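Local coordinates for type IV pilus biogenesis protein PilB (Streptococcus sanguinis, PDB 7B7P) that serves as a minor pilin of type IV pili with a direct role in adhesion, carrying a metal-binding von Willebrand factor A-like module, at residues S171-W176 against E189-I194; W176-R181 against I368-V373; I194-S199 against A242-R247. All blocks are in the same frame, centred on the assembly; numbering follows the deposited sequence.

Interaction 1 of 3, residues S171-W176 against E189-I194; sequences SGSMDW and ESRMDI
Met174 and Arg191 lie across one another at about a right angle, the thioether SD of Met174 resting 3.8 Å from CB of Arg191. Met174 also crosses Met192 at about a right angle, and there the two methyl ends meet, CE to CE at 3.7 Å. Both methionine chains are bent at chi2 and chi3, and the CE of Met192 lies close to Met174 CB as well. Arg191 behaves differently: its chain is extended from CG to NE and runs past the carbonyls of Ser173 and Trp176. Its guanidinium stands nearly perpendicular to the indole of Trp176, the planes 81° apart, with NH2 near the ring plane at the indole edge, 4.2 Å from CE3.

The backbone supplies the directional bonds. Met192 N donates to Met174 O at 3.0 Å, in the carbonyl plane, and Arg191 N donates to Trp176 O at 2.9 Å. The first turn of helix 191-209 thus gives one N-H to the 3-10 segment 172-175 and another to the residue just after it. Asp193 N is instead taken by Ser190 OG at 2.8 Å, while Ser190 N returns a bond to Asp193 OD2, a capping box that starts the helix.

Ser171 and Ser173 belong to the DxSxS sequence of a MIDAS, and Ser173 is a magnesium ligand in a PilB structure. Its OG is hydrogen-bonded to Asp284, a second magnesium-binding residue, to which Arg191 NH1 also forms a salt bridge, with another to Glu376. Arg191 is thus placed to act from the second shell, and its positive charge probably offsets some of the negative charge gathered around the metal.

Interaction 2 of 3, residues W176-R181 against I368-V373; sequences WDLQGR and IGFSGV
The loop that follows the MIDAS serines in this von Willebrand factor A-like domain folds here into a type I beta turn, Asp177 to Gly180, and leans on the C-terminal end of strand 364-370 of the central sheet. Leu178, within the turn, carries the apolar part of the contact. Its CD2 sits over one face of the Phe370 ring, 3.8 Å from the centroid and 19° off the normal, in a CH-pi contact displaced toward CZ, while CD1 touches the same CE1-CZ side. The Phe370 side chain has CG anti to the backbone N (chi1 -180°) and crosses that of Leu178 at about a right angle.

Beside this pair, Gly372 N donates to Leu178 O at 2.7 Å. The bond is short but bent, 136° at the hydrogen, and the donor is tilted from the carbonyl plane. Farther along the turn, CG2 of Val373 lies 3.4 Å from Gln179 O and also packs on Gly180.

Each side is braced internally. Asp177 OD1 receives Arg181 N from above the carboxylate plane at 2.9 Å, with a weak bond from Gln179 N, and Asp177 OD2 is held by Thr186. Across the contact, Ser371 OG accepts from Val373 N at 3.0 Å, closing an ST turn, and is also bonded to Glu376.

A single polar bond flanked by aliphatic contacts thus joins two turns, each with its own internal hydrogen bonds. Because Glu376 also pairs with Arg191, the Ser371 side of the contact is tied through that carboxylate to the charged network beside the metal site.

Interaction 3 of 3, residues I194-S199 against A242-R247; sequences ILRKKS and ATITKR
Arg196 reaches from helix 191-209 to the C-terminal end of helix 238-245, where its NH1 meets two backbone carbonyls. The bond to Ile244 O is 3.0 Å long with 156° at the hydrogen, and this acceptor lies at the edge of the guanidinium, nearly in its plane. The second, to Lys246 O, is equally long but weak, and its acceptor lies oblique to the group. The aliphatic part of Arg196 joins in, with CG and CD both close to Ile244 O.

Arg247 folds back over the same group. The two guanidinium planes are 33° apart, and Arg196 NE sits above the centre of that of Arg247, 3.7 Å from its NH2; in return, Arg247 CG covers the centre of one face of the Arg196 group. Like charges are thus layered closely, a cost probably eased by the carbonyls gathered round Arg196 and by Asp193, which makes a long, weak ion pair with Arg247 NH2.

One turn along the helix, Ser199 OG touches CG2 of Ile244 at 3.5 Å. With chi1 at 64°, OG stands between the backbone N and the carbonyl carbon, and from there it donates to Leu195 O at 2.9 Å. That oxygen also accepts from Ser199 N, the two donors arriving from opposite faces of its plane.

The next shell steadies the arginine. Arg196 NH2 is bonded to Asn249 O, and Asn249 ND2 donates to Thr243 O, so the chain beyond helix 238-245 is tied back to both the arginine and the helix end. Leu195 and Ser199 also touch Phe168 of strand 162-169; helix 191-209 therefore lies against the central sheet, packing on helix 238-245 through Arg196 and Ser199 and on helix 402-424 through Leu195 and Lys198, which both meet Phe409.

Interactions 1 and 2 have centres about 8 Å apart, share Trp176 and are joined by Arg191, whose NE lies 2.9 Å from Asp177 O, a probable hydrogen bond. Interaction 3 continues along helix 191-209, its centre about 11 Å from that of interaction 1; a salt bridge from Lys197 NZ to Glu189 OE2, 3.0 Å long, links the two. Ile194, at the start of segment 194-199, packs on interaction 2, its CD1 3.9 Å from Leu178 CD1. The Ser173 side chain of interaction 1 is about 3 Å from the bound magnesium ion and that of Ser371 in interaction 2 about 8 Å, whereas interaction 3 lies away from the site.

Interaction 1 of 3, residues S171-W176 against E189-I194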
loop_
_atom_site.group_PDB
_atom_site.type_symbol
_atom_site.label_atom_id
_atom_site.label_comp_id
_atom_site.label_asym_id
_atom_site.label_seq_id
_atom_site.Cartn_x
_atom_site.Cartn_y
_atom_site.Cartn_z
ATOM N N SER A 171 17.981 11.765 13.257
ATOM C CA SER A 171 18.318 12.600 14.400
ATOM C C SER A 171 19.327 11.898 15.334
ATOM O O SER A 171 19.608 10.700 15.221
ATOM C CB SER A 171 17.053 12.986 15.164
ATOM O OG SER A 171 16.457 11.864 15.772
ATOM N N GLY A 172 19.862 12.673 16.284
ATOM C CA GLY A 172 20.890 12.154 17.172
ATOM C C GLY A 172 20.423 10.999 18.038
ATOM O O GLY A 172 21.211 10.108 18.370
ATOM N N SER A 173 19.138 10.983 18.401
ATOM C CA SER A 173 18.590 9.868 19.168
ATOM C C SER A 173 18.796 8.522 18.469
ATOM O O SER A 173 18.756 7.472 19.126
ATOM C CB SER A 173 17.091 10.120 19.428
ATOM O OG SER A 173 16.339 9.990 18.226
ATOM N N MET A 174 19.008 8.519 17.153
ATOM C CA MET A 174 19.152 7.256 16.437
ATOM C C MET A 174 20.501 6.569 16.696
ATOM O O MET A 174 20.726 5.470 16.173
ATOM C CB MET A 174 18.952 7.476 14.939
ATOM C CG MET A 174 17.533 7.847 14.556
ATOM S SD MET A 174 16.414 6.461 14.572
ATOM C CE MET A 174 16.803 5.669 13.013
ATOM N N ASP A 175 21.383 7.177 17.497
ATOM C CA ASP A 175 22.581 6.503 17.974
ATOM C C ASP A 175 22.351 5.697 19.238
ATOM O O ASP A 175 23.217 4.896 19.597
ATOM C CB ASP A 175 23.699 7.506 18.263
ATOM C CG ASP A 175 24.677 7.610 17.141
ATOM O OD1 ASP A 175 24.780 6.643 16.335
ATOM O OD2 ASP A 175 25.324 8.674 17.063
ATOM N N TRP A 176 21.250 5.921 19.947
ATOM C CA TRP A 176 20.972 5.134 21.136
ATOM C C TRP A 176 20.336 3.804 20.749
ATOM O O TRP A 176 19.998 3.567 19.589
ATOM C CB TRP A 176 20.056 5.885 22.097
ATOM C CG TRP A 176 20.371 7.314 22.267
ATOM C CD1 TRP A 176 21.611 7.903 22.262
ATOM C CD2 TRP A 176 19.426 8.364 22.503
ATOM N NE1 TRP A 176 21.491 9.259 22.465
ATOM C CE2 TRP A 176 20.159 9.568 22.616
ATOM C CE3 TRP A 176 18.028 8.407 22.615
ATOM C CZ2 TRP A 176 19.535 10.802 22.835
ATOM C CZ3 TRP A 176 17.413 9.629 22.845
ATOM C CH2 TRP A 176 18.168 10.810 22.953
ATOM N N GLU A 189 22.791 -2.971 19.555
ATOM C CA GLU A 189 22.943 -2.138 18.375
ATOM C C GLU A 189 22.164 -0.832 18.543
ATOM O O GLU A 189 21.196 -0.755 19.302
ATOM C CB GLU A 189 22.440 -2.889 17.144
ATOM C CG GLU A 189 23.005 -4.286 16.975
ATOM C CD GLU A 189 22.221 -5.114 15.956
ATOM O OE1 GLU A 189 21.175 -5.708 16.331
ATOM O OE2 GLU A 189 22.647 -5.177 14.775
ATOM N N SER A 190 22.611 0.206 17.842
ATOM C CA SER A 190 21.858 1.454 17.773
ATOM C C SER A 190 20.620 1.285 16.899
ATOM O O SER A 190 20.523 0.370 16.069
ATOM C CB SER A 190 22.717 2.582 17.198
ATOM O OG SER A 190 22.766 2.457 15.780
ATOM N N ARG A 191 19.665 2.198 17.089
ATOM C CA ARG A 191 18.494 2.234 16.220
ATOM C C ARG A 191 18.914 2.331 14.765
ATOM O O ARG A 191 18.378 1.621 13.906
ATOM C CB ARG A 191 17.593 3.411 16.600
ATOM C CG ARG A 191 17.049 3.315 18.013
ATOM C CD ARG A 191 16.396 4.625 18.455
ATOM N NE ARG A 191 16.102 4.604 19.883
ATOM C CZ ARG A 191 15.390 5.529 20.517
ATOM N NH1 ARG A 191 14.882 6.570 19.852
ATOM N NH2 ARG A 191 15.191 5.418 21.818
ATOM N N MET A 192 19.896 3.183 14.471
ATOM C CA MET A 192 20.379 3.271 13.096
ATOM C C MET A 192 20.985 1.949 12.621
ATOM O O MET A 192 20.749 1.537 11.478
ATOM C CB MET A 192 21.393 4.405 12.948
ATOM C CG MET A 192 21.607 4.746 11.483
ATOM S SD MET A 192 20.029 5.210 10.678
ATOM C CE MET A 192 19.907 6.884 11.337
ATOM N N ASP A 193 21.768 1.270 13.475
ATOM C CA ASP A 193 22.304 -0.038 13.093
ATOM C C ASP A 193 21.174 -0.966 12.681
ATOM O O ASP A 193 21.214 -1.582 11.613
ATOM C CB ASP A 193 23.111 -0.666 14.240
ATOM C CG ASP A 193 24.397 0.088 14.533
ATOM O OD1 ASP A 193 24.978 0.652 13.581
ATOM O OD2 ASP A 193 24.826 0.110 15.715
ATOM N N ILE A 194 20.120 -1.031 13.500
ATOM C CA ILE A 194 19.028 -1.943 13.186
ATOM C C ILE A 194 18.300 -1.490 11.925
ATOM O O ILE A 194 17.915 -2.315 11.081
ATOM C CB ILE A 194 18.086 -2.072 14.399
ATOM C CG1 ILE A 194 18.865 -2.564 15.616
ATOM C CG2 ILE A 194 16.927 -3.011 14.092
ATOM C CD1 ILE A 194 18.050 -2.658 16.858
#

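Interaction 2 of 3, residues W176-R181 against I368-V373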
loop_
_atom_site.group_PDB
_atom_site.type_symbol
_atom_site.label_atom_id
_atom_site.label_comp_id
_atom_site.label_asym_id
_atom_site.label_seq_id
_atom_site.Cartn_x
_atom_site.Cartn_y
_atom_site.Cartn_z
ATOM N N TRP A 176 21.250 5.921 19.947
ATOM C CA TRP A 176 20.972 5.134 21.136
ATOM C C TRP A 176 20.336 3.804 20.749
ATOM O O TRP A 176 19.998 3.567 19.589
ATOM C CB TRP A 176 20.056 5.885 22.097
ATOM C CG TRP A 176 20.371 7.314 22.267
ATOM C CD1 TRP A 176 21.611 7.903 22.262
ATOM C CD2 TRP A 176 19.426 8.364 22.503
ATOM N NE1 TRP A 176 21.491 9.259 22.465
ATOM C CE2 TRP A 176 20.159 9.568 22.616
ATOM C CE3 TRP A 176 18.028 8.407 22.615
ATOM C CZ2 TRP A 176 19.535 10.802 22.835
ATOM C CZ3 TRP A 176 17.413 9.629 22.845
ATOM C CH2 TRP A 176 18.168 10.810 22.953
ATOM N N ASP A 177 20.180 2.921 21.740
ATOM C CA ASP A 177 19.484 1.674 21.462
ATOM C C ASP A 177 17.974 1.912 21.535
ATOM O O ASP A 177 17.501 3.006 21.883
ATOM C CB ASP A 177 19.979 0.552 22.391
ATOM C CG ASP A 177 19.456 0.648 23.850
ATOM O OD1 ASP A 177 18.558 1.464 24.204
ATOM O OD2 ASP A 177 19.990 -0.128 24.678
ATOM N N LEU A 178 17.213 0.868 21.203
ATOM C CA LEU A 178 15.764 0.991 21.116
ATOM C C LEU A 178 15.148 1.498 22.414
ATOM O O LEU A 178 14.095 2.143 22.377
ATOM C CB LEU A 178 15.156 -0.345 20.717
ATOM C CG LEU A 178 15.070 -0.406 19.195
ATOM C CD1 LEU A 178 14.768 -1.813 18.705
ATOM C CD2 LEU A 178 14.048 0.602 18.656
ATOM N N GLN A 179 15.793 1.253 23.558
ATOM C CA GLN A 179 15.315 1.729 24.850
ATOM C C GLN A 179 15.878 3.099 25.222
ATOM O O GLN A 179 15.657 3.560 26.344
ATOM C CB GLN A 179 15.653 0.709 25.942
ATOM C CG GLN A 179 14.849 -0.548 25.837
ATOM C CD GLN A 179 15.389 -1.492 24.767
ATOM O OE1 GLN A 179 14.616 -2.091 24.014
ATOM N NE2 GLN A 179 16.721 -1.628 24.692
ATOM N N GLY A 180 16.595 3.754 24.315
ATOM C CA GLY A 180 17.158 5.051 24.623
ATOM C C GLY A 180 18.335 5.043 25.573
ATOM O O GLY A 180 18.571 6.038 26.263
ATOM N N ARG A 181 19.086 3.947 25.627
ATOM C CA ARG A 181 20.295 3.878 26.423
ATOM C C ARG A 181 21.502 3.834 25.498
ATOM O O ARG A 181 21.391 3.527 24.304
ATOM C CB ARG A 181 20.250 2.673 27.374
ATOM C CG ARG A 181 19.252 2.908 28.492
ATOM C CD ARG A 181 18.953 1.704 29.322
ATOM N NE ARG A 181 17.505 1.529 29.453
ATOM C CZ ARG A 181 16.818 1.610 30.594
ATOM N NH1 ARG A 181 17.438 1.875 31.736
ATOM N NH2 ARG A 181 15.496 1.434 30.591
ATOM N N ILE A 368 6.162 4.829 10.304
ATOM C CA ILE A 368 6.639 3.847 11.260
ATOM C C ILE A 368 7.218 4.598 12.443
ATOM O O ILE A 368 8.262 5.258 12.315
ATOM C CB ILE A 368 7.684 2.911 10.645
ATOM C CG1 ILE A 368 7.121 2.211 9.411
ATOM C CG2 ILE A 368 8.156 1.887 11.668
ATOM C CD1 ILE A 368 8.214 1.541 8.586
ATOM N N GLY A 369 6.544 4.502 13.594
ATOM C CA GLY A 369 7.145 4.830 14.879
ATOM C C GLY A 369 8.093 3.736 15.358
ATOM O O GLY A 369 7.672 2.622 15.681
ATOM N N PHE A 370 9.384 4.036 15.410
ATOM C CA PHE A 370 10.412 3.054 15.713
ATOM C C PHE A 370 11.145 3.480 16.992
ATOM O O PHE A 370 12.156 4.185 16.955
ATOM C CB PHE A 370 11.346 2.906 14.513
ATOM C CG PHE A 370 12.453 1.897 14.716
ATOM C CD1 PHE A 370 12.159 0.575 15.017
ATOM C CD2 PHE A 370 13.778 2.274 14.594
ATOM C CE1 PHE A 370 13.166 -0.362 15.204
ATOM C CE2 PHE A 370 14.804 1.344 14.780
ATOM C CZ PHE A 370 14.492 0.013 15.086
ATOM N N SER A 371 10.621 3.049 18.137
ATOM C CA SER A 371 11.257 3.313 19.419
ATOM C C SER A 371 10.697 2.349 20.450
ATOM O O SER A 371 9.512 2.018 20.412
ATOM C CB SER A 371 11.025 4.753 19.886
ATOM O OG SER A 371 11.709 5.003 21.108
ATOM N N GLY A 372 11.550 1.913 21.366
ATOM C CA GLY A 372 11.100 1.212 22.553
ATOM C C GLY A 372 10.693 2.127 23.682
ATOM O O GLY A 372 10.262 1.671 24.747
ATOM N N VAL A 373 10.797 3.433 23.471
ATOM C CA VAL A 373 10.474 4.417 24.485
ATOM C C VAL A 373 9.098 4.986 24.144
ATOM O O VAL A 373 8.930 5.672 23.122
ATOM C CB VAL A 373 11.556 5.499 24.567
ATOM C CG1 VAL A 373 11.213 6.525 25.653
ATOM C CG2 VAL A 373 12.929 4.844 24.814
#

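Interaction 3 of 3, residues I194-S199 against A242-R247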
loop_
_atom_site.group_PDB
_atom_site.type_symbol
_atom_site.label_atom_id
_atom_site.label_comp_id
_atom_site.label_asym_id
_atom_site.label_seq_id
_atom_site.Cartn_x
_atom_site.Cartn_y
_atom_site.Cartn_z
ATOM N N ILE A 194 20.120 -1.031 13.500
ATOM C CA ILE A 194 19.028 -1.943 13.186
ATOM C C ILE A 194 18.300 -1.490 11.925
ATOM O O ILE A 194 17.915 -2.315 11.081
ATOM C CB ILE A 194 18.086 -2.072 14.399
ATOM C CG1 ILE A 194 18.865 -2.564 15.616
ATOM C CG2 ILE A 194 16.927 -3.011 14.092
ATOM C CD1 ILE A 194 18.050 -2.658 16.858
ATOM N N LEU A 195 18.135 -0.171 11.758
ATOM C CA LEU A 195 17.441 0.346 10.586
ATOM C C LEU A 195 18.200 0.025 9.304
ATOM O O LEU A 195 17.598 -0.372 8.299
ATOM C CB LEU A 195 17.227 1.854 10.721
ATOM C CG LEU A 195 16.489 2.474 9.527
ATOM C CD1 LEU A 195 15.205 1.692 9.162
ATOM C CD2 LEU A 195 16.183 3.951 9.811
ATOM N N ARG A 196 19.521 0.211 9.311
ATOM C CA ARG A 196 20.322 -0.173 8.147
ATOM C C ARG A 196 20.058 -1.622 7.740
ATOM O O ARG A 196 19.683 -1.901 6.592
ATOM C CB ARG A 196 21.798 0.024 8.441
ATOM C CG ARG A 196 22.230 1.444 8.549
ATOM C CD ARG A 196 23.707 1.425 8.691
ATOM N NE ARG A 196 24.270 2.562 9.408
ATOM C CZ ARG A 196 24.724 3.652 8.801
ATOM N NH1 ARG A 196 24.630 3.744 7.482
ATOM N NH2 ARG A 196 25.263 4.643 9.507
ATOM N N LYS A 197 20.228 -2.560 8.679
ATOM C CA LYS A 197 20.034 -3.972 8.354
ATOM C C LYS A 197 18.614 -4.241 7.862
ATOM O O LYS A 197 18.414 -4.888 6.824
ATOM C CB LYS A 197 20.353 -4.850 9.573
ATOM C CG LYS A 197 21.775 -4.709 10.143
ATOM C CD LYS A 197 21.962 -5.654 11.344
ATOM C CE LYS A 197 23.413 -5.726 11.808
ATOM N NZ LYS A 197 23.976 -4.383 12.204
ATOM N N LYS A 198 17.605 -3.751 8.591
ATOM C CA LYS A 198 16.230 -4.139 8.275
ATOM C C LYS A 198 15.719 -3.505 6.987
ATOM O O LYS A 198 14.795 -4.046 6.360
ATOM C CB LYS A 198 15.292 -3.784 9.434
ATOM C CG LYS A 198 15.502 -4.609 10.692
ATOM C CD LYS A 198 15.520 -6.105 10.382
ATOM C CE LYS A 198 15.579 -6.940 11.656
ATOM N NZ LYS A 198 15.897 -8.374 11.345
ATOM N N SER A 199 16.282 -2.376 6.568
ATOM C CA SER A 199 15.839 -1.810 5.301
ATOM C C SER A 199 16.573 -2.419 4.106
ATOM O O SER A 199 15.994 -2.497 3.014
ATOM C CB SER A 199 15.966 -0.277 5.323
ATOM O OG SER A 199 17.304 0.156 5.451
ATOM N N ALA A 242 24.462 -0.449 -1.065
ATOM C CA ALA A 242 25.739 0.176 -0.751
ATOM C C ALA A 242 25.534 1.484 0.003
ATOM O O ALA A 242 26.240 1.761 0.981
ATOM C CB ALA A 242 26.537 0.409 -2.036
ATOM N N THR A 243 24.567 2.299 -0.434
ATOM C CA THR A 243 24.286 3.559 0.254
ATOM C C THR A 243 23.804 3.321 1.682
ATOM O O THR A 243 24.290 3.954 2.628
ATOM C CB THR A 243 23.241 4.369 -0.508
ATOM O OG1 THR A 243 23.449 4.234 -1.920
ATOM C CG2 THR A 243 23.336 5.838 -0.110
ATOM N N ILE A 244 22.839 2.419 1.854
ATOM C CA ILE A 244 22.238 2.235 3.166
ATOM C C ILE A 244 23.263 1.740 4.167
ATOM O O ILE A 244 23.220 2.116 5.349
ATOM C CB ILE A 244 21.039 1.283 3.059
ATOM C CG1 ILE A 244 19.909 1.972 2.304
ATOM C CG2 ILE A 244 20.604 0.784 4.443
ATOM C CD1 ILE A 244 18.674 1.144 2.213
ATOM N N THR A 245 24.222 0.923 3.722
ATOM C CA THR A 245 25.167 0.353 4.672
ATOM C C THR A 245 26.468 1.140 4.796
ATOM O O THR A 245 27.170 0.982 5.804
ATOM C CB THR A 245 25.448 -1.105 4.312
ATOM O OG1 THR A 245 25.453 -1.250 2.887
ATOM C CG2 THR A 245 24.352 -1.996 4.889
ATOM N N LYS A 246 26.797 1.996 3.827
ATOM C CA LYS A 246 27.922 2.918 3.986
ATOM C C LYS A 246 27.721 3.788 5.224
ATOM O O LYS A 246 26.655 4.384 5.409
ATOM C CB LYS A 246 28.058 3.796 2.739
ATOM C CG LYS A 246 29.347 4.605 2.647
ATOM C CD LYS A 246 29.753 4.880 1.184
ATOM C CE LYS A 246 30.458 3.665 0.530
ATOM N NZ LYS A 246 30.056 3.461 -0.905
ATOM N N ARG A 247 28.748 3.877 6.070
ATOM C CA ARG A 247 28.553 4.448 7.400
ATOM C C ARG A 247 28.928 5.916 7.506
ATOM O O ARG A 247 28.810 6.491 8.594
ATOM C CB ARG A 247 29.314 3.632 8.450
ATOM C CG ARG A 247 28.625 2.308 8.694
ATOM C CD ARG A 247 28.934 1.671 10.030
ATOM N NE ARG A 247 27.788 0.941 10.595
ATOM C CZ ARG A 247 27.009 0.054 9.957
ATOM N NH1 ARG A 247 27.199 -0.276 8.669
ATOM N NH2 ARG A 247 26.012 -0.519 10.630
#